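PDB 1JAK: beta-N-acetylhexosaminidase from Streptomyces plicatus, which hydrolyses terminal N-acetylhexosamine residues from beta-linked glycosides as a family 20 glycoside hydrolase, by substrate-assisted catalysis. Local coordinates for residues A[377-388]-A[432-441]; A[16-24]-A[142-151]. All coordinates share one frame; numbering follows the deposited sequence.

Contact 1 of 2, residues A[377-388]-A[432-441]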
ATOM      1  N   LYS A 377      -4.594   9.519  22.388  1.00  9.80           N
ATOM      2  CA  LYS A 377      -3.693  10.238  21.496  1.00  9.92           C
ATOM      3  C   LYS A 377      -2.375  10.478  22.223  1.00 11.74           C
ATOM      4  O   LYS A 377      -1.299  10.345  21.644  1.00 11.02           O
ATOM      5  CB  LYS A 377      -4.291  11.583  21.082  1.00  9.54           C
ATOM      6  CG  LYS A 377      -5.576  11.485  20.281  1.00  7.40           C
ATOM      7  CD  LYS A 377      -6.028  12.858  19.806  1.00 10.21           C
ATOM      8  CE  LYS A 377      -7.327  12.779  19.024  1.00 11.12           C
ATOM      9  NZ  LYS A 377      -7.772  14.118  18.540  1.00 14.25           N
ATOM     10  N   ALA A 378      -2.474  10.826  23.502  1.00 11.42           N
ATOM     11  CA  ALA A 378      -1.298  11.099  24.321  1.00 11.72           C
ATOM     12  C   ALA A 378      -0.386   9.887  24.452  1.00 11.90           C
ATOM     13  O   ALA A 378       0.838  10.007  24.387  1.00 11.77           O
ATOM     14  CB  ALA A 378      -1.732  11.574  25.703  1.00 11.28           C
ATOM     15  N   GLU A 379      -0.983   8.719  24.651  1.00 11.51           N
ATOM     16  CA  GLU A 379      -0.204   7.499  24.795  1.00 13.00           C
ATOM     17  C   GLU A 379       0.643   7.250  23.548  1.00 12.22           C
ATOM     18  O   GLU A 379       1.792   6.819  23.642  1.00 12.16           O
ATOM     19  CB  GLU A 379      -1.139   6.318  25.034  1.00 15.95           C
ATOM     20  CG  GLU A 379      -0.440   5.054  25.465  1.00 20.06           C
ATOM     21  CD  GLU A 379      -1.424   3.991  25.896  1.00 22.92           C
ATOM     22  OE1 GLU A 379      -2.144   3.464  25.025  1.00 22.32           O
ATOM     23  OE2 GLU A 379      -1.485   3.694  27.109  1.00 24.44           O
ATOM     24  N   VAL A 380       0.070   7.527  22.383  1.00 10.73           N
ATOM     25  CA  VAL A 380       0.787   7.328  21.129  1.00 10.18           C
ATOM     26  C   VAL A 380       1.853   8.404  20.936  1.00  9.85           C
ATOM     27  O   VAL A 380       2.970   8.105  20.508  1.00 11.81           O
ATOM     28  CB  VAL A 380      -0.187   7.330  19.933  1.00 10.38           C
ATOM     29  CG1 VAL A 380       0.578   7.133  18.630  1.00 10.44           C
ATOM     30  CG2 VAL A 380      -1.216   6.215  20.114  1.00 10.27           C
ATOM     31  N   ALA A 381       1.515   9.650  21.261  1.00 10.92           N
ATOM     32  CA  ALA A 381       2.469  10.749  21.132  1.00 11.08           C
ATOM     33  C   ALA A 381       3.655  10.505  22.060  1.00 11.89           C
ATOM     34  O   ALA A 381       4.796  10.848  21.732  1.00 11.68           O
ATOM     35  CB  ALA A 381       1.799  12.081  21.479  1.00 10.38           C
ATOM     36  N   GLU A 382       3.384   9.908  23.218  1.00 11.62           N
ATOM     37  CA  GLU A 382       4.437   9.623  24.185  1.00 12.63           C
ATOM     38  C   GLU A 382       5.373   8.556  23.628  1.00 12.90           C
ATOM     39  O   GLU A 382       6.592   8.642  23.789  1.00 12.42           O
ATOM     40  CB  GLU A 382       3.837   9.154  25.510  1.00 13.11           C
ATOM     41  CG  GLU A 382       4.767   9.373  26.697  1.00 14.64           C
ATOM     42  CD  GLU A 382       5.088  10.841  26.894  1.00 15.41           C
ATOM     43  OE1 GLU A 382       4.147  11.618  27.162  1.00 16.29           O
ATOM     44  OE2 GLU A 382       6.273  11.223  26.768  1.00 14.53           O
ATOM     45  N   ALA A 383       4.805   7.549  22.970  1.00 11.77           N
ATOM     46  CA  ALA A 383       5.618   6.493  22.380  1.00 12.64           C
ATOM     47  C   ALA A 383       6.524   7.126  21.329  1.00 11.77           C
ATOM     48  O   ALA A 383       7.688   6.754  21.197  1.00 13.52           O
ATOM     49  CB  ALA A 383       4.729   5.428  21.738  1.00 11.22           C
ATOM     50  N   ALA A 384       5.984   8.086  20.584  1.00 12.45           N
ATOM     51  CA  ALA A 384       6.756   8.777  19.556  1.00 13.03           C
ATOM     52  C   ALA A 384       7.924   9.509  20.213  1.00 14.44           C
ATOM     53  O   ALA A 384       9.051   9.478  19.713  1.00 13.02           O
ATOM     54  CB  ALA A 384       5.870   9.765  18.800  1.00 13.85           C
ATOM     55  N   ARG A 385       7.655  10.166  21.336  1.00 15.17           N
ATOM     56  CA  ARG A 385       8.712  10.879  22.045  1.00 15.12           C
ATOM     57  C   ARG A 385       9.781   9.900  22.518  1.00 15.42           C
ATOM     58  O   ARG A 385      10.961  10.248  22.588  1.00 18.40           O
ATOM     59  CB  ARG A 385       8.147  11.640  23.252  1.00 15.43           C
ATOM     60  CG  ARG A 385       7.623  13.033  22.930  1.00 15.79           C
ATOM     61  CD  ARG A 385       7.247  13.792  24.204  1.00 15.59           C
ATOM     62  NE  ARG A 385       6.006  13.302  24.798  1.00 15.49           N
ATOM     63  CZ  ARG A 385       4.790  13.626  24.363  1.00 15.10           C
ATOM     64  NH1 ARG A 385       4.649  14.446  23.331  1.00 16.64           N
ATOM     65  NH2 ARG A 385       3.715  13.128  24.959  1.00 17.84           N
ATOM     66  N   ASN A 386       9.370   8.675  22.833  1.00 13.50           N
ATOM     67  CA  ASN A 386      10.304   7.660  23.308  1.00 13.40           C
ATOM     68  C   ASN A 386      11.078   6.946  22.201  1.00 14.27           C
ATOM     69  O   ASN A 386      11.819   5.999  22.472  1.00 15.59           O
ATOM     70  CB  ASN A 386       9.579   6.627  24.175  1.00 13.25           C
ATOM     71  CG  ASN A 386       9.131   7.198  25.512  1.00 13.70           C
ATOM     72  OD1 ASN A 386       9.762   8.108  26.049  1.00 12.53           O
ATOM     73  ND2 ASN A 386       8.052   6.653  26.061  1.00 13.09           N
ATOM     74  N   GLY A 387      10.898   7.392  20.963  1.00 14.31           N
ATOM     75  CA  GLY A 387      11.623   6.788  19.855  1.00 14.82           C
ATOM     76  C   GLY A 387      10.850   5.826  18.974  1.00 14.08           C
ATOM     77  O   GLY A 387      11.398   5.305  17.999  1.00 14.32           O
ATOM     78  N   THR A 388       9.589   5.571  19.304  1.00 12.47           N
ATOM     79  CA  THR A 388       8.782   4.663  18.494  1.00 11.14           C
ATOM     80  C   THR A 388       8.359   5.374  17.214  1.00 10.76           C
ATOM     81  O   THR A 388       7.873   6.502  17.257  1.00 10.44           O
ATOM     82  CB  THR A 388       7.515   4.205  19.253  1.00  9.77           C
ATOM     83  OG1 THR A 388       7.899   3.529  20.456  1.00  9.64           O
ATOM     84  CG2 THR A 388       6.687   3.254  18.390  1.00  9.42           C
ATOM     85  N   LEU A 432      -1.065  14.423  14.848  1.00 13.67           N
ATOM     86  CA  LEU A 432      -1.262  13.965  16.221  1.00 14.06           C
ATOM     87  C   LEU A 432      -0.715  14.989  17.212  1.00 14.56           C
ATOM     88  O   LEU A 432       0.488  15.242  17.256  1.00 12.81           O
ATOM     89  CB  LEU A 432      -0.572  12.614  16.429  1.00 13.92           C
ATOM     90  CG  LEU A 432      -0.922  11.848  17.706  1.00 14.05           C
ATOM     91  CD1 LEU A 432      -2.396  11.449  17.673  1.00 14.45           C
ATOM     92  CD2 LEU A 432      -0.044  10.611  17.821  1.00 15.86           C
ATOM     93  N   PRO A 433      -1.599  15.586  18.026  1.00 15.28           N
ATOM     94  CA  PRO A 433      -1.194  16.589  19.016  1.00 16.04           C
ATOM     95  C   PRO A 433      -0.029  16.149  19.894  1.00 16.08           C
ATOM     96  O   PRO A 433      -0.052  15.065  20.474  1.00 17.59           O
ATOM     97  CB  PRO A 433      -2.471  16.805  19.828  1.00 16.37           C
ATOM     98  CG  PRO A 433      -3.548  16.559  18.828  1.00 16.32           C
ATOM     99  CD  PRO A 433      -3.047  15.326  18.112  1.00 15.63           C
ATOM    100  N   GLY A 434       0.990  16.997  19.977  1.00 16.81           N
ATOM    101  CA  GLY A 434       2.145  16.702  20.807  1.00 17.31           C
ATOM    102  C   GLY A 434       3.158  15.714  20.264  1.00 16.98           C
ATOM    103  O   GLY A 434       4.199  15.497  20.882  1.00 18.03           O
ATOM    104  N   ALA A 435       2.875  15.109  19.114  1.00 15.86           N
ATOM    105  CA  ALA A 435       3.802  14.146  18.538  1.00 15.46           C
ATOM    106  C   ALA A 435       4.901  14.844  17.740  1.00 16.11           C
ATOM    107  O   ALA A 435       4.621  15.694  16.893  1.00 15.38           O
ATOM    108  CB  ALA A 435       3.045  13.162  17.640  1.00 16.51           C
ATOM    109  N   PRO A 436       6.171  14.501  18.014  1.00 16.62           N
ATOM    110  CA  PRO A 436       7.309  15.100  17.307  1.00 17.25           C
ATOM    111  C   PRO A 436       7.216  14.747  15.825  1.00 16.75           C
ATOM    112  O   PRO A 436       7.070  13.577  15.475  1.00 16.34           O
ATOM    113  CB  PRO A 436       8.516  14.442  17.971  1.00 17.53           C
ATOM    114  CG  PRO A 436       8.017  14.098  19.340  1.00 19.98           C
ATOM    115  CD  PRO A 436       6.637  13.572  19.054  1.00 16.91           C
ATOM    116  N   ALA A 437       7.306  15.753  14.962  1.00 17.26           N
ATOM    117  CA  ALA A 437       7.212  15.530  13.521  1.00 17.58           C
ATOM    118  C   ALA A 437       8.227  14.510  13.017  1.00 18.35           C
ATOM    119  O   ALA A 437       7.943  13.742  12.097  1.00 17.28           O
ATOM    120  CB  ALA A 437       7.390  16.849  12.780  1.00 18.61           C
ATOM    121  N   ASP A 438       9.408  14.502  13.625  1.00 18.36           N
ATOM    122  CA  ASP A 438      10.469  13.584  13.230  1.00 19.67           C
ATOM    123  C   ASP A 438      10.170  12.119  13.542  1.00 17.73           C
ATOM    124  O   ASP A 438      10.882  11.228  13.082  1.00 18.36           O
ATOM    125  CB  ASP A 438      11.782  13.995  13.900  1.00 24.93           C
ATOM    126  CG  ASP A 438      11.616  14.268  15.381  1.00 30.01           C
ATOM    127  OD1 ASP A 438      10.926  15.253  15.731  1.00 34.18           O
ATOM    128  OD2 ASP A 438      12.169  13.499  16.196  1.00 35.27           O
ATOM    129  N   ALA A 439       9.121  11.870  14.319  1.00 15.47           N
ATOM    130  CA  ALA A 439       8.751  10.502  14.674  1.00 14.12           C
ATOM    131  C   ALA A 439       7.795   9.899  13.647  1.00 12.80           C
ATOM    132  O   ALA A 439       7.586   8.687  13.625  1.00 12.41           O
ATOM    133  CB  ALA A 439       8.109  10.470  16.056  1.00 14.98           C
ATOM    134  N   VAL A 440       7.216  10.749  12.805  1.00 11.29           N
ATOM    135  CA  VAL A 440       6.287  10.286  11.779  1.00 11.95           C
ATOM    136  C   VAL A 440       7.069   9.653  10.630  1.00 11.48           C
ATOM    137  O   VAL A 440       7.809  10.338   9.919  1.00 11.51           O
ATOM    138  CB  VAL A 440       5.431  11.448  11.235  1.00 12.84           C
ATOM    139  CG1 VAL A 440       4.475  10.938  10.164  1.00 12.74           C
ATOM    140  CG2 VAL A 440       4.651  12.088  12.372  1.00 12.45           C
ATOM    141  N   ARG A 441       6.905   8.344  10.463  1.00 10.60           N
ATOM    142  CA  ARG A 441       7.603   7.608   9.411  1.00 10.59           C
ATOM    143  C   ARG A 441       6.872   7.707   8.081  1.00 10.31           C
ATOM    144  O   ARG A 441       7.479   7.599   7.016  1.00  9.18           O
ATOM    145  CB  ARG A 441       7.734   6.130   9.794  1.00 13.03           C
ATOM    146  CG  ARG A 441       8.491   5.871  11.085  1.00 17.43           C
ATOM    147  CD  ARG A 441       9.904   6.429  11.036  1.00 22.13           C
ATOM    148  NE  ARG A 441      10.663   6.061  12.228  1.00 27.44           N
ATOM    149  CZ  ARG A 441      11.105   4.833  12.483  1.00 30.69           C
ATOM    150  NH1 ARG A 441      10.871   3.847  11.626  1.00 33.17           N
ATOM    151  NH2 ARG A 441      11.772   4.587  13.603  1.00 33.13           N
TER

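Contact 2 of 2, residues A[16-24]-A[142-151]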
ATOM      1  N   LYS A  16     -10.045  11.196 -24.221  1.00 34.86           N
ATOM      2  CA  LYS A  16      -9.204  10.007 -24.347  1.00 34.37           C
ATOM      3  C   LYS A  16      -7.868  10.249 -25.044  1.00 32.32           C
ATOM      4  O   LYS A  16      -6.855   9.642 -24.693  1.00 31.33           O
ATOM      5  CB  LYS A  16      -9.970   8.906 -25.089  1.00 36.53           C
ATOM      6  CG  LYS A  16     -11.270   8.464 -24.418  1.00 38.50           C
ATOM      7  CD  LYS A  16     -12.343   9.546 -24.471  1.00 39.30           C
ATOM      8  CE  LYS A  16     -13.642   9.067 -23.838  1.00 40.25           C
ATOM      9  NZ  LYS A  16     -14.705  10.115 -23.860  1.00 40.22           N
ATOM     10  N   ALA A  17      -7.868  11.131 -26.037  1.00 30.64           N
ATOM     11  CA  ALA A  17      -6.651  11.439 -26.777  1.00 28.90           C
ATOM     12  C   ALA A  17      -6.587  12.936 -27.050  1.00 27.58           C
ATOM     13  O   ALA A  17      -6.863  13.388 -28.163  1.00 27.65           O
ATOM     14  CB  ALA A  17      -6.626  10.661 -28.088  1.00 30.33           C
ATOM     15  N   PRO A  18      -6.220  13.724 -26.027  1.00 25.60           N
ATOM     16  CA  PRO A  18      -6.109  15.184 -26.116  1.00 23.82           C
ATOM     17  C   PRO A  18      -5.256  15.670 -27.282  1.00 22.69           C
ATOM     18  O   PRO A  18      -4.295  15.011 -27.684  1.00 21.68           O
ATOM     19  CB  PRO A  18      -5.500  15.564 -24.770  1.00 24.45           C
ATOM     20  CG  PRO A  18      -6.028  14.509 -23.854  1.00 25.66           C
ATOM     21  CD  PRO A  18      -5.861  13.259 -24.675  1.00 25.00           C
ATOM     22  N   VAL A  19      -5.615  16.832 -27.817  1.00 20.67           N
ATOM     23  CA  VAL A  19      -4.880  17.430 -28.924  1.00 20.48           C
ATOM     24  C   VAL A  19      -3.486  17.822 -28.447  1.00 20.37           C
ATOM     25  O   VAL A  19      -2.494  17.617 -29.147  1.00 19.69           O
ATOM     26  CB  VAL A  19      -5.597  18.695 -29.450  1.00 19.99           C
ATOM     27  CG1 VAL A  19      -4.751  19.370 -30.521  1.00 19.74           C
ATOM     28  CG2 VAL A  19      -6.963  18.324 -30.004  1.00 21.10           C
ATOM     29  N   ARG A  20      -3.423  18.385 -27.244  1.00 20.54           N
ATOM     30  CA  ARG A  20      -2.159  18.816 -26.659  1.00 22.53           C
ATOM     31  C   ARG A  20      -1.815  17.968 -25.434  1.00 22.26           C
ATOM     32  O   ARG A  20      -2.690  17.338 -24.840  1.00 21.66           O
ATOM     33  CB  ARG A  20      -2.254  20.294 -26.269  1.00 24.89           C
ATOM     34  CG  ARG A  20      -2.584  21.202 -27.446  1.00 28.93           C
ATOM     35  CD  ARG A  20      -1.414  22.104 -27.828  1.00 33.35           C
ATOM     36  NE  ARG A  20      -0.133  21.402 -27.900  1.00 37.33           N
ATOM     37  CZ  ARG A  20       0.118  20.348 -28.675  1.00 40.17           C
ATOM     38  NH1 ARG A  20      -0.827  19.849 -29.458  1.00 40.88           N
ATOM     39  NH2 ARG A  20       1.324  19.795 -28.669  1.00 41.98           N
ATOM     40  N   PRO A  21      -0.533  17.939 -25.043  1.00 22.36           N
ATOM     41  CA  PRO A  21      -0.131  17.146 -23.879  1.00 21.94           C
ATOM     42  C   PRO A  21      -0.651  17.715 -22.564  1.00 21.42           C
ATOM     43  O   PRO A  21      -0.820  18.928 -22.424  1.00 19.98           O
ATOM     44  CB  PRO A  21       1.392  17.174 -23.956  1.00 22.71           C
ATOM     45  CG  PRO A  21       1.663  18.522 -24.535  1.00 23.98           C
ATOM     46  CD  PRO A  21       0.627  18.626 -25.637  1.00 22.91           C
ATOM     47  N   THR A  22      -0.910  16.835 -21.603  1.00 20.84           N
ATOM     48  CA  THR A  22      -1.393  17.274 -20.302  1.00 21.96           C
ATOM     49  C   THR A  22      -0.255  18.049 -19.642  1.00 19.50           C
ATOM     50  O   THR A  22       0.918  17.757 -19.874  1.00 18.02           O
ATOM     51  CB  THR A  22      -1.781  16.077 -19.405  1.00 25.26           C
ATOM     52  OG1 THR A  22      -0.622  15.273 -19.145  1.00 28.58           O
ATOM     53  CG2 THR A  22      -2.840  15.220 -20.089  1.00 27.69           C
ATOM     54  N   PRO A  23      -0.588  19.054 -18.813  1.00 18.22           N
ATOM     55  CA  PRO A  23       0.430  19.860 -18.132  1.00 17.08           C
ATOM     56  C   PRO A  23       1.445  19.008 -17.380  1.00 15.48           C
ATOM     57  O   PRO A  23       1.095  17.989 -16.788  1.00 16.08           O
ATOM     58  CB  PRO A  23      -0.401  20.743 -17.203  1.00 16.77           C
ATOM     59  CG  PRO A  23      -1.668  20.929 -17.982  1.00 18.38           C
ATOM     60  CD  PRO A  23      -1.941  19.530 -18.479  1.00 17.86           C
ATOM     61  N   LEU A  24       2.701  19.441 -17.402  1.00 14.33           N
ATOM     62  CA  LEU A  24       3.783  18.717 -16.743  1.00 13.70           C
ATOM     63  C   LEU A  24       3.573  18.519 -15.242  1.00 15.06           C
ATOM     64  O   LEU A  24       4.090  17.567 -14.662  1.00 14.56           O
ATOM     65  CB  LEU A  24       5.112  19.444 -16.985  1.00 14.00           C
ATOM     66  CG  LEU A  24       6.401  18.769 -16.508  1.00 13.83           C
ATOM     67  CD1 LEU A  24       6.609  17.462 -17.261  1.00 13.58           C
ATOM     68  CD2 LEU A  24       7.586  19.706 -16.735  1.00 14.41           C
ATOM     69  N   GLY A 142      -2.884   7.712 -30.575  1.00 21.03           N
ATOM     70  CA  GLY A 142      -2.098   8.626 -29.769  1.00 20.87           C
ATOM     71  C   GLY A 142      -2.782   9.979 -29.872  1.00 22.59           C
ATOM     72  O   GLY A 142      -4.012  10.024 -29.879  1.00 23.50           O
ATOM     73  N   PRO A 143      -2.037  11.092 -29.979  1.00 21.27           N
ATOM     74  CA  PRO A 143      -0.574  11.223 -30.016  1.00 20.16           C
ATOM     75  C   PRO A 143       0.051  10.890 -28.664  1.00 18.78           C
ATOM     76  O   PRO A 143      -0.540  11.166 -27.621  1.00 17.70           O
ATOM     77  CB  PRO A 143      -0.361  12.696 -30.373  1.00 22.17           C
ATOM     78  CG  PRO A 143      -1.660  13.119 -30.991  1.00 23.94           C
ATOM     79  CD  PRO A 143      -2.672  12.408 -30.155  1.00 23.68           C
ATOM     80  N   TRP A 144       1.250  10.318 -28.687  1.00 15.74           N
ATOM     81  CA  TRP A 144       1.948   9.954 -27.457  1.00 14.85           C
ATOM     82  C   TRP A 144       2.852  11.099 -27.026  1.00 14.61           C
ATOM     83  O   TRP A 144       4.078  11.001 -27.066  1.00 14.85           O
ATOM     84  CB  TRP A 144       2.749   8.670 -27.686  1.00 13.02           C
ATOM     85  CG  TRP A 144       1.882   7.572 -28.219  1.00 13.04           C
ATOM     86  CD1 TRP A 144       1.973   6.969 -29.444  1.00 13.25           C
ATOM     87  CD2 TRP A 144       0.743   6.994 -27.570  1.00 12.30           C
ATOM     88  NE1 TRP A 144       0.956   6.054 -29.597  1.00 13.35           N
ATOM     89  CE2 TRP A 144       0.188   6.050 -28.462  1.00 12.96           C
ATOM     90  CE3 TRP A 144       0.136   7.186 -26.320  1.00 12.26           C
ATOM     91  CZ2 TRP A 144      -0.946   5.296 -28.144  1.00 12.71           C
ATOM     92  CZ3 TRP A 144      -0.993   6.437 -26.005  1.00 11.75           C
ATOM     93  CH2 TRP A 144      -1.522   5.502 -26.914  1.00 13.64           C
ATOM     94  N   LEU A 145       2.220  12.189 -26.598  1.00 14.70           N
ATOM     95  CA  LEU A 145       2.918  13.394 -26.180  1.00 15.92           C
ATOM     96  C   LEU A 145       3.279  13.442 -24.700  1.00 15.54           C
ATOM     97  O   LEU A 145       2.523  12.976 -23.846  1.00 16.64           O
ATOM     98  CB  LEU A 145       2.062  14.616 -26.516  1.00 17.40           C
ATOM     99  CG  LEU A 145       1.743  14.833 -27.995  1.00 20.48           C
ATOM    100  CD1 LEU A 145       0.650  15.884 -28.144  1.00 21.99           C
ATOM    101  CD2 LEU A 145       3.007  15.254 -28.722  1.00 21.42           C
ATOM    102  N   VAL A 146       4.442  14.016 -24.416  1.00 14.33           N
ATOM    103  CA  VAL A 146       4.934  14.180 -23.055  1.00 14.47           C
ATOM    104  C   VAL A 146       5.373  15.635 -22.912  1.00 14.71           C
ATOM    105  O   VAL A 146       6.349  16.058 -23.533  1.00 15.87           O
ATOM    106  CB  VAL A 146       6.145  13.268 -22.772  1.00 14.07           C
ATOM    107  CG1 VAL A 146       6.606  13.447 -21.327  1.00 14.26           C
ATOM    108  CG2 VAL A 146       5.776  11.816 -23.042  1.00 12.50           C
ATOM    109  N   ALA A 147       4.642  16.395 -22.102  1.00 14.58           N
ATOM    110  CA  ALA A 147       4.944  17.806 -21.886  1.00 14.57           C
ATOM    111  C   ALA A 147       6.441  18.065 -21.719  1.00 14.67           C
ATOM    112  O   ALA A 147       7.154  17.285 -21.085  1.00 14.03           O
ATOM    113  CB  ALA A 147       4.186  18.318 -20.666  1.00 14.76           C
ATOM    114  N   GLY A 148       6.911  19.168 -22.293  1.00 14.42           N
ATOM    115  CA  GLY A 148       8.318  19.504 -22.200  1.00 14.58           C
ATOM    116  C   GLY A 148       8.696  20.167 -20.889  1.00 14.88           C
ATOM    117  O   GLY A 148       7.891  20.872 -20.280  1.00 16.24           O
ATOM    118  N   GLY A 149       9.927  19.935 -20.446  1.00 14.83           N
ATOM    119  CA  GLY A 149      10.381  20.537 -19.208  1.00 14.63           C
ATOM    120  C   GLY A 149      11.156  19.583 -18.324  1.00 14.50           C
ATOM    121  O   GLY A 149      11.589  18.515 -18.761  1.00 15.58           O
ATOM    122  N   THR A 150      11.322  19.968 -17.065  1.00 13.70           N
ATOM    123  CA  THR A 150      12.056  19.149 -16.118  1.00 13.66           C
ATOM    124  C   THR A 150      11.314  18.975 -14.801  1.00 14.08           C
ATOM    125  O   THR A 150      10.740  19.922 -14.268  1.00 13.68           O
ATOM    126  CB  THR A 150      13.433  19.765 -15.808  1.00 15.17           C
ATOM    127  OG1 THR A 150      14.241  19.753 -16.992  1.00 14.76           O
ATOM    128  CG2 THR A 150      14.134  18.982 -14.706  1.00 14.25           C
ATOM    129  N   ILE A 151      11.331  17.747 -14.295  1.00 13.93           N
ATOM    130  CA  ILE A 151      10.710  17.418 -13.020  1.00 13.59           C
ATOM    131  C   ILE A 151      11.813  16.827 -12.145  1.00 13.30           C
ATOM    132  O   ILE A 151      12.543  15.940 -12.580  1.00 14.24           O
ATOM    133  CB  ILE A 151       9.587  16.345 -13.160  1.00 11.80           C
ATOM    134  CG1 ILE A 151       8.368  16.935 -13.870  1.00 13.50           C
ATOM    135  CG2 ILE A 151       9.194  15.822 -11.777  1.00 14.82           C
ATOM    136  CD1 ILE A 151       7.222  15.944 -14.050  1.00 13.47           C
TER
HETATM  137  O   HOH W   1      -2.788  12.720 -26.828  1.00 21.63           O
HETATM  138  O   HOH W   2       2.341  15.525 -20.744  1.00 15.76           O

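Contact 1 of 2, residues A[377-388]-A[432-441]
Leu432, the first residue of the type II turn 432-435, extends to touch Lys377, Val380 and Ala381 of helix 374-385. From CB the chain leaves with CG anti to the backbone N (chi1 -167°), which carries the fork toward the helix. CD1 lies 3.9 Å from CB of Lys377 and near its CG, while the Leu432 and Val380 side chains cross at about a right angle, bringing Leu432 CD2 to 3.6 Å from Val380 CG1, beside the backbone N of Ala381. Lys377 runs on, extended, past the ring of Pro433 and gives its ammonium to the carbonyl of Asp370.

Ala381 CB rests against the backbone of the turn 432-435, 3.7 Å from Pro433 O. Ala384 follows, with its CB 3.6 Å from CB of Ala439 and close to CD of Pro436. Small residues on this helix face let the two segments run close, with the CA atoms of Ala381 and Ala435 4.5 Å apart.

At the exposed end of the contact, Arg385 lays its CG across Pro436, then bends at chi3 (-74°), and the guanidinium, side-on through NE and NH2, grips one Glu382 oxygen with each nitrogen; both oxygens are met from above the carboxylate plane. Arg385 NH1 approaches Gly434 O at 2.7 Å, but at too poor an angle for a hydrogen bond.

In this (beta/alpha)8 barrel the contact joins an outer helix to the loop and short 3-10 segment leading into strand 440-447. With no hydrogen bond between the segments, the join rests on apolar packing, bordered by a salt bridge that belongs to the helix itself.

Contact 2 of 2, residues A[16-24]-A[142-151]
An apolar seam with two water bridges joins the irregular N-terminal segment 16-24 to the strand 145-153 of the smaller, non-catalytic domain. Pro21 and Leu24 supply most of the segment's side of it. Pro21 sets its CB 3.7 Å from CB of Leu145, whose CD1 reaches the proline CD and the carbonyl of Val19. Beyond them Ala147 points its CB at Thr22 to Leu24, 3.4 Å from Thr22 O and 4.0 Å from Leu24 CB.

The strand is a member of the mixed sheet of this domain, pairing antiparallel with 33-36, 41-42 and 100-105, and helix 116-129 packs beside it; Leu24 also touches Leu129 of that helix. Between its two parts the strand is interrupted at Ala147 and Gly148, and there Leu24 settles. With CG anti to the backbone N (chi1 -173°), its CD2 approaches Gly149 CA at 3.8 Å, and the Leu24 and Ile151 side chains slide past each other in opposite directions, their CD1 atoms 3.6 Å apart. Leu24 O, covered by the contact, has no hydrogen-bonding partner in the model.

No direct hydrogen bond links the segments; water does so twice. One molecule donates to both Pro18 O and Pro143 O, the latter in a proline preceded by a cis peptide. The other donates to Thr22 O and accepts from Ala147 N, 2.8 Å from each.

How the contacts relate
Contact 1 and contact 2 exemplify the same principle in two separate domains: a largely irregular segment in contact 2, and in contact 1 a loop that runs through a 3-10 segment into a strand, is laid against a regular element chiefly through apolar side chains. That element is a barrel helix in contact 1 and a sheet strand in contact 2, and only contact 2 adds water bridges. Their centres are 43 Å apart and their nearest atoms about 21 Å, so neither touches the other. Contact 1 belongs to the catalytic barrel, where the side chain of Val380 lies about 12 Å from the bound isofagomine-type inhibitor; none of its residues lines that pocket.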